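Local coordinates for BREX protein BrxA (Magnetospirillum magneticum, PDB 3BHW), which probably takes part in a type 1 BREX system, which protects the bacterium against double-stranded DNA phage by blocking replication of the phage DNA, at residues A[109-122]-A[169-180]. Sequence-based numbering, arbitrary orientation.
Sequences VRDQFRMFRPDLPR and TYRLKSVRISGE
L172 is the bump of this contact: its side chain pushes into a hollow walled by V109, Q112, F113, P118 and L120, where the end of helix 99-112 and the loop after it curl round. In this mostly helical BrxA-family chain the loops meet antiparallel in a single beta bridge, D119 with R171, a non-hydrogen-bonded pair flanked by two backbone bonds. L120 N donates to Y170 O at 2.8 Å, and L172 N gives P118 O an almost straight bond (179°). With CG anti to the carbonyl carbon (chi1 -82°), the L172 branch turns into the hollow; CD1 meets CB of Q112 at 3.8 Å and CD2 meets CG1 of V109. Q112 NE2 donates to D119 O, tying the helix end to the loop. F113 crosses L172 at about a right angle; its CZ reaches CB of L172, and the ring edge points at K173 O, 3.4 Å from CZ.

Outside the hollow, R171 bends at chi2 and chi3 and curls back toward the carbonyl of P118. Its NE grips P118 O at 3.1 Å from the face opposite L172 N, while R117 lays CB over one guanidinium face. At the far end Y170 lies against L120 O and CA of P121, with Y155 of helix 145-161 meeting its ring and bonding L120 O. R122, salt-bridged to D152 and in cation-pi contact with Y155, crosses Y170 obliquely, the guanidinium turned 61° from the phenol ring. Its NE donates to OH of Y170 at 3.1 Å, and a water accepting from R122 NH2 also bonds that hydroxyl.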
loop_
_atom_site.group_PDB
_atom_site.type_symbol
_atom_site.label_atom_id
_atom_site.label_comp_id
_atom_site.label_asym_id
_atom_site.label_seq_id
_atom_site.Cartn_x
_atom_site.Cartn_y
_atom_site.Cartn_z
ATOM N N VAL A 109 10.490 -10.004 -2.911
ATOM C CA VAL A 109 10.214 -10.454 -1.534
ATOM C C VAL A 109 9.808 -11.923 -1.478
ATOM O O VAL A 109 10.343 -12.666 -0.644
ATOM C CB VAL A 109 9.208 -9.529 -0.817
ATOM C CG1 VAL A 109 9.022 -9.945 0.641
ATOM C CG2 VAL A 109 9.637 -8.096 -1.007
ATOM N N ARG A 110 8.914 -12.350 -2.361
ATOM C CA ARG A 110 8.499 -13.752 -2.296
ATOM C C ARG A 110 9.718 -14.691 -2.353
ATOM O O ARG A 110 9.814 -15.582 -1.570
ATOM C CB ARG A 110 7.584 -14.064 -3.480
ATOM C CG ARG A 110 7.089 -15.510 -3.508
ATOM C CD ARG A 110 6.514 -15.859 -4.868
ATOM N NE ARG A 110 5.495 -14.898 -5.282
ATOM C CZ ARG A 110 4.288 -14.834 -4.739
ATOM N NH1 ARG A 110 3.941 -15.696 -3.785
ATOM N NH2 ARG A 110 3.432 -13.916 -5.146
ATOM N N ASP A 111 10.656 -14.483 -3.285
ATOM C CA ASP A 111 11.773 -15.418 -3.437
ATOM C C ASP A 111 12.770 -15.351 -2.290
ATOM O O ASP A 111 13.465 -16.323 -2.010
ATOM C CB ASP A 111 12.497 -15.222 -4.777
ATOM C CG ASP A 111 12.963 -16.557 -5.387
ATOM O OD1 ASP A 111 12.196 -17.533 -5.353
ATOM O OD2 ASP A 111 14.077 -16.635 -5.891
ATOM N N GLN A 112 12.859 -14.216 -1.618
ATOM C CA GLN A 112 13.727 -14.102 -0.436
ATOM C C GLN A 112 13.297 -15.057 0.663
ATOM O O GLN A 112 14.127 -15.518 1.407
ATOM C CB GLN A 112 13.756 -12.674 0.142
ATOM C CG GLN A 112 14.524 -11.695 -0.691
ATOM C CD GLN A 112 15.979 -12.126 -0.901
ATOM O OE1 GLN A 112 16.291 -12.859 -1.855
ATOM N NE2 GLN A 112 16.851 -11.717 -0.004
ATOM N N PHE A 113 12.003 -15.302 0.795
ATOM C CA PHE A 113 11.490 -16.197 1.838
ATOM C C PHE A 113 11.918 -17.640 1.566
ATOM O O PHE A 113 11.546 -18.572 2.299
ATOM C CB PHE A 113 9.973 -16.074 1.976
ATOM C CG PHE A 113 9.529 -14.939 2.878
ATOM C CD1 PHE A 113 9.532 -15.109 4.248
ATOM C CD2 PHE A 113 9.135 -13.705 2.358
ATOM C CE1 PHE A 113 9.156 -14.120 5.105
ATOM C CE2 PHE A 113 8.725 -12.694 3.212
ATOM C CZ PHE A 113 8.739 -12.894 4.597
ATOM N N ARG A 114 12.690 -17.835 0.499
ATOM C CA ARG A 114 13.293 -19.128 0.339
ATOM C C ARG A 114 14.606 -19.272 1.105
ATOM O O ARG A 114 15.001 -20.367 1.426
ATOM C CB ARG A 114 13.443 -19.515 -1.095
ATOM C CG ARG A 114 13.225 -20.971 -1.200
ATOM C CD ARG A 114 13.267 -21.349 -2.616
ATOM N NE ARG A 114 13.799 -22.679 -2.712
ATOM C CZ ARG A 114 14.011 -23.287 -3.860
ATOM N NH1 ARG A 114 14.489 -24.505 -3.882
ATOM N NH2 ARG A 114 13.796 -22.635 -5.015
ATOM N N MET A 115 15.293 -18.169 1.361
ATOM C CA MET A 115 16.517 -18.242 2.179
ATOM C C MET A 115 16.228 -18.792 3.563
ATOM O O MET A 115 15.063 -18.850 4.014
ATOM C CB MET A 115 17.079 -16.833 2.413
ATOM C CG MET A 115 17.831 -16.135 1.321
ATOM S SD MET A 115 17.799 -14.414 1.883
ATOM C CE MET A 115 19.178 -14.324 2.968
ATOM N N PHE A 116 17.288 -19.189 4.254
ATOM C CA PHE A 116 17.277 -19.354 5.702
ATOM C C PHE A 116 17.504 -17.969 6.297
ATOM O O PHE A 116 18.462 -17.314 5.897
ATOM C CB PHE A 116 18.415 -20.294 6.107
ATOM C CG PHE A 116 18.681 -20.348 7.597
ATOM C CD1 PHE A 116 17.736 -20.865 8.478
ATOM C CD2 PHE A 116 19.902 -19.913 8.107
ATOM C CE1 PHE A 116 17.994 -20.929 9.845
ATOM C CE2 PHE A 116 20.170 -19.979 9.466
ATOM C CZ PHE A 116 19.212 -20.486 10.340
ATOM N N ARG A 117 16.676 -17.550 7.243
ATOM C CA ARG A 117 16.725 -16.181 7.759
ATOM C C ARG A 117 16.651 -15.219 6.585
ATOM O O ARG A 117 17.649 -14.588 6.246
ATOM C CB ARG A 117 18.013 -15.920 8.540
ATOM C CG ARG A 117 18.327 -16.979 9.571
ATOM C CD ARG A 117 18.167 -16.480 10.962
ATOM N NE ARG A 117 18.919 -17.402 11.793
ATOM C CZ ARG A 117 18.837 -17.508 13.110
ATOM N NH1 ARG A 117 19.575 -18.417 13.722
ATOM N NH2 ARG A 117 18.028 -16.723 13.804
ATOM N N PRO A 118 15.481 -15.150 5.935
ATOM C CA PRO A 118 15.302 -14.229 4.836
ATOM C C PRO A 118 15.577 -12.788 5.282
ATOM O O PRO A 118 15.254 -12.396 6.422
ATOM C CB PRO A 118 13.837 -14.411 4.458
ATOM C CG PRO A 118 13.420 -15.719 5.008
ATOM C CD PRO A 118 14.275 -15.956 6.203
ATOM N N ASP A 119 16.199 -12.026 4.389
ATOM C CA ASP A 119 16.345 -10.593 4.568
ATOM C C ASP A 119 16.001 -9.826 3.301
ATOM O O ASP A 119 15.791 -10.421 2.207
ATOM C CB ASP A 119 17.754 -10.252 5.083
ATOM C CG ASP A 119 18.864 -10.682 4.147
ATOM O OD1 ASP A 119 18.655 -10.859 2.940
ATOM O OD2 ASP A 119 20.009 -10.801 4.639
ATOM N N LEU A 120 15.946 -8.500 3.441
ATOM C CA LEU A 120 15.645 -7.654 2.298
ATOM C C LEU A 120 16.496 -6.393 2.369
ATOM O O LEU A 120 15.995 -5.316 2.607
ATOM C CB LEU A 120 14.144 -7.322 2.298
ATOM C CG LEU A 120 13.544 -6.751 1.005
ATOM C CD1 LEU A 120 13.533 -7.829 -0.084
ATOM C CD2 LEU A 120 12.132 -6.202 1.222
ATOM N N PRO A 121 17.819 -6.531 2.197
ATOM C CA PRO A 121 18.650 -5.339 2.276
ATOM C C PRO A 121 18.360 -4.382 1.128
ATOM O O PRO A 121 17.858 -4.822 0.085
ATOM C CB PRO A 121 20.072 -5.916 2.200
ATOM C CG PRO A 121 19.937 -7.167 1.531
ATOM C CD PRO A 121 18.631 -7.734 1.987
ATOM N N ARG A 122 18.655 -3.096 1.341
ATOM C CA ARG A 122 18.382 -2.041 0.353
ATOM C C ARG A 122 18.948 -2.253 -1.047
ATOM O O ARG A 122 18.314 -1.860 -2.017
ATOM C CB ARG A 122 18.751 -0.667 0.901
ATOM C CG ARG A 122 17.930 -0.293 2.113
ATOM C CD ARG A 122 16.752 0.634 1.770
ATOM N NE ARG A 122 16.130 1.169 2.993
ATOM C CZ ARG A 122 15.537 2.357 3.073
ATOM N NH1 ARG A 122 15.488 3.144 2.005
ATOM N NH2 ARG A 122 15.002 2.768 4.219
ATOM N N THR A 169 18.539 -5.095 10.662
ATOM C CA THR A 169 18.801 -6.404 10.057
ATOM C C THR A 169 18.188 -6.516 8.646
ATOM O O THR A 169 18.628 -7.325 7.814
ATOM C CB THR A 169 18.214 -7.544 10.920
ATOM O OG1 THR A 169 16.794 -7.354 11.075
ATOM C CG2 THR A 169 18.860 -7.628 12.309
ATOM N N TYR A 170 17.193 -5.679 8.369
ATOM C CA TYR A 170 16.206 -5.912 7.289
ATOM C C TYR A 170 15.740 -7.365 7.191
ATOM O O TYR A 170 15.422 -7.855 6.097
ATOM C CB TYR A 170 16.676 -5.396 5.932
ATOM C CG TYR A 170 16.834 -3.900 5.885
ATOM C CD1 TYR A 170 15.766 -3.058 6.180
ATOM C CD2 TYR A 170 18.054 -3.326 5.552
ATOM C CE1 TYR A 170 15.903 -1.693 6.138
ATOM C CE2 TYR A 170 18.199 -1.954 5.513
ATOM C CZ TYR A 170 17.117 -1.147 5.814
ATOM O OH TYR A 170 17.257 0.220 5.767
ATOM N N ARG A 171 15.712 -8.046 8.338
ATOM C CA ARG A 171 15.193 -9.405 8.409
ATOM C C ARG A 171 13.705 -9.450 8.098
ATOM O O ARG A 171 12.915 -8.631 8.560
ATOM C CB ARG A 171 15.527 -10.102 9.733
ATOM C CG ARG A 171 16.908 -10.772 9.700
ATOM C CD ARG A 171 16.890 -12.218 10.174
ATOM N NE ARG A 171 15.960 -13.001 9.356
ATOM C CZ ARG A 171 14.897 -13.657 9.818
ATOM N NH1 ARG A 171 14.125 -14.302 8.963
ATOM N NH2 ARG A 171 14.617 -13.689 11.124
ATOM N N LEU A 172 13.324 -10.448 7.332
ATOM C CA LEU A 172 11.934 -10.589 6.948
ATOM C C LEU A 172 11.272 -11.590 7.861
ATOM O O LEU A 172 11.927 -12.542 8.307
ATOM C CB LEU A 172 11.862 -11.081 5.505
ATOM C CG LEU A 172 12.004 -10.078 4.353
ATOM C CD1 LEU A 172 12.170 -10.881 3.082
ATOM C CD2 LEU A 172 10.778 -9.158 4.261
ATOM N N LYS A 173 9.985 -11.385 8.137
ATOM C CA LYS A 173 9.185 -12.339 8.896
ATOM C C LYS A 173 7.906 -12.587 8.146
ATOM O O LYS A 173 7.397 -11.707 7.442
ATOM C CB LYS A 173 8.842 -11.831 10.313
ATOM C CG LYS A 173 8.163 -12.892 11.222
ATOM C CD LYS A 173 7.393 -12.251 12.428
ATOM C CE LYS A 173 7.097 -13.236 13.606
ATOM N NZ LYS A 173 5.763 -14.008 13.585
ATOM N N SER A 174 7.368 -13.789 8.307
ATOM C CA SER A 174 6.117 -14.107 7.674
ATOM C C SER A 174 5.023 -13.370 8.430
ATOM O O SER A 174 5.139 -13.126 9.641
ATOM C CB SER A 174 5.871 -15.614 7.664
ATOM O OG SER A 174 5.811 -16.127 8.978
ATOM N N VAL A 175 3.975 -13.011 7.695
ATOM C CA VAL A 175 2.825 -12.326 8.253
ATOM C C VAL A 175 1.579 -12.980 7.671
ATOM O O VAL A 175 1.468 -13.144 6.452
ATOM C CB VAL A 175 2.847 -10.810 7.938
ATOM C CG1 VAL A 175 3.980 -10.112 8.694
ATOM C CG2 VAL A 175 2.957 -10.558 6.436
ATOM N N ARG A 176 0.677 -13.388 8.563
ATOM C CA ARG A 176 -0.605 -14.005 8.215
ATOM C C ARG A 176 -1.618 -12.911 7.931
ATOM O O ARG A 176 -1.948 -12.145 8.821
ATOM C CB ARG A 176 -1.074 -14.911 9.381
ATOM C CG ARG A 176 -2.586 -15.188 9.474
ATOM C CD ARG A 176 -3.027 -16.334 8.567
ATOM N NE ARG A 176 -4.486 -16.505 8.406
ATOM C CZ ARG A 176 -5.453 -15.889 9.099
ATOM N NH1 ARG A 176 -5.179 -15.021 10.066
ATOM N NH2 ARG A 176 -6.721 -16.171 8.824
ATOM N N ILE A 177 -2.082 -12.827 6.677
ATOM C CA ILE A 177 -3.114 -11.867 6.316
ATOM C C ILE A 177 -4.472 -12.355 6.846
ATOM O O ILE A 177 -4.842 -13.540 6.693
ATOM C CB ILE A 177 -3.192 -11.583 4.791
ATOM C CG1 ILE A 177 -1.886 -10.953 4.256
ATOM C CG2 ILE A 177 -4.339 -10.699 4.502
ATOM C CD1 ILE A 177 -1.503 -9.630 4.936
ATOM N N SER A 178 -5.195 -11.440 7.479
ATOM C CA SER A 178 -6.439 -11.773 8.112
ATOM C C SER A 178 -7.408 -12.391 7.111
ATOM O O SER A 178 -7.485 -11.998 5.940
ATOM C CB SER A 178 -7.062 -10.554 8.774
ATOM O OG SER A 178 -7.539 -9.670 7.808
ATOM N N GLY A 179 -8.142 -13.375 7.607
ATOM C CA GLY A 179 -9.122 -14.089 6.826
ATOM C C GLY A 179 -10.175 -13.143 6.296
ATOM O O GLY A 179 -10.684 -13.357 5.209
ATOM N N GLU A 180 -10.492 -12.088 7.044
ATOM C CA GLU A 180 -11.472 -11.087 6.610
ATOM C C GLU A 180 -10.968 -10.342 5.368
ATOM O O GLU A 180 -11.693 -10.099 4.433
ATOM C CB GLU A 180 -11.652 -10.078 7.710
ATOM C CG GLU A 180 -13.006 -9.444 7.785
ATOM C CD GLU A 180 -13.191 -8.793 9.124
ATOM O OE1 GLU A 180 -12.873 -9.454 10.138
ATOM O OE2 GLU A 180 -13.626 -7.624 9.164
HETATM O O HOH W 1 20.299 -8.008 5.831
HETATM O O HOH W 2 15.917 2.150 6.589
#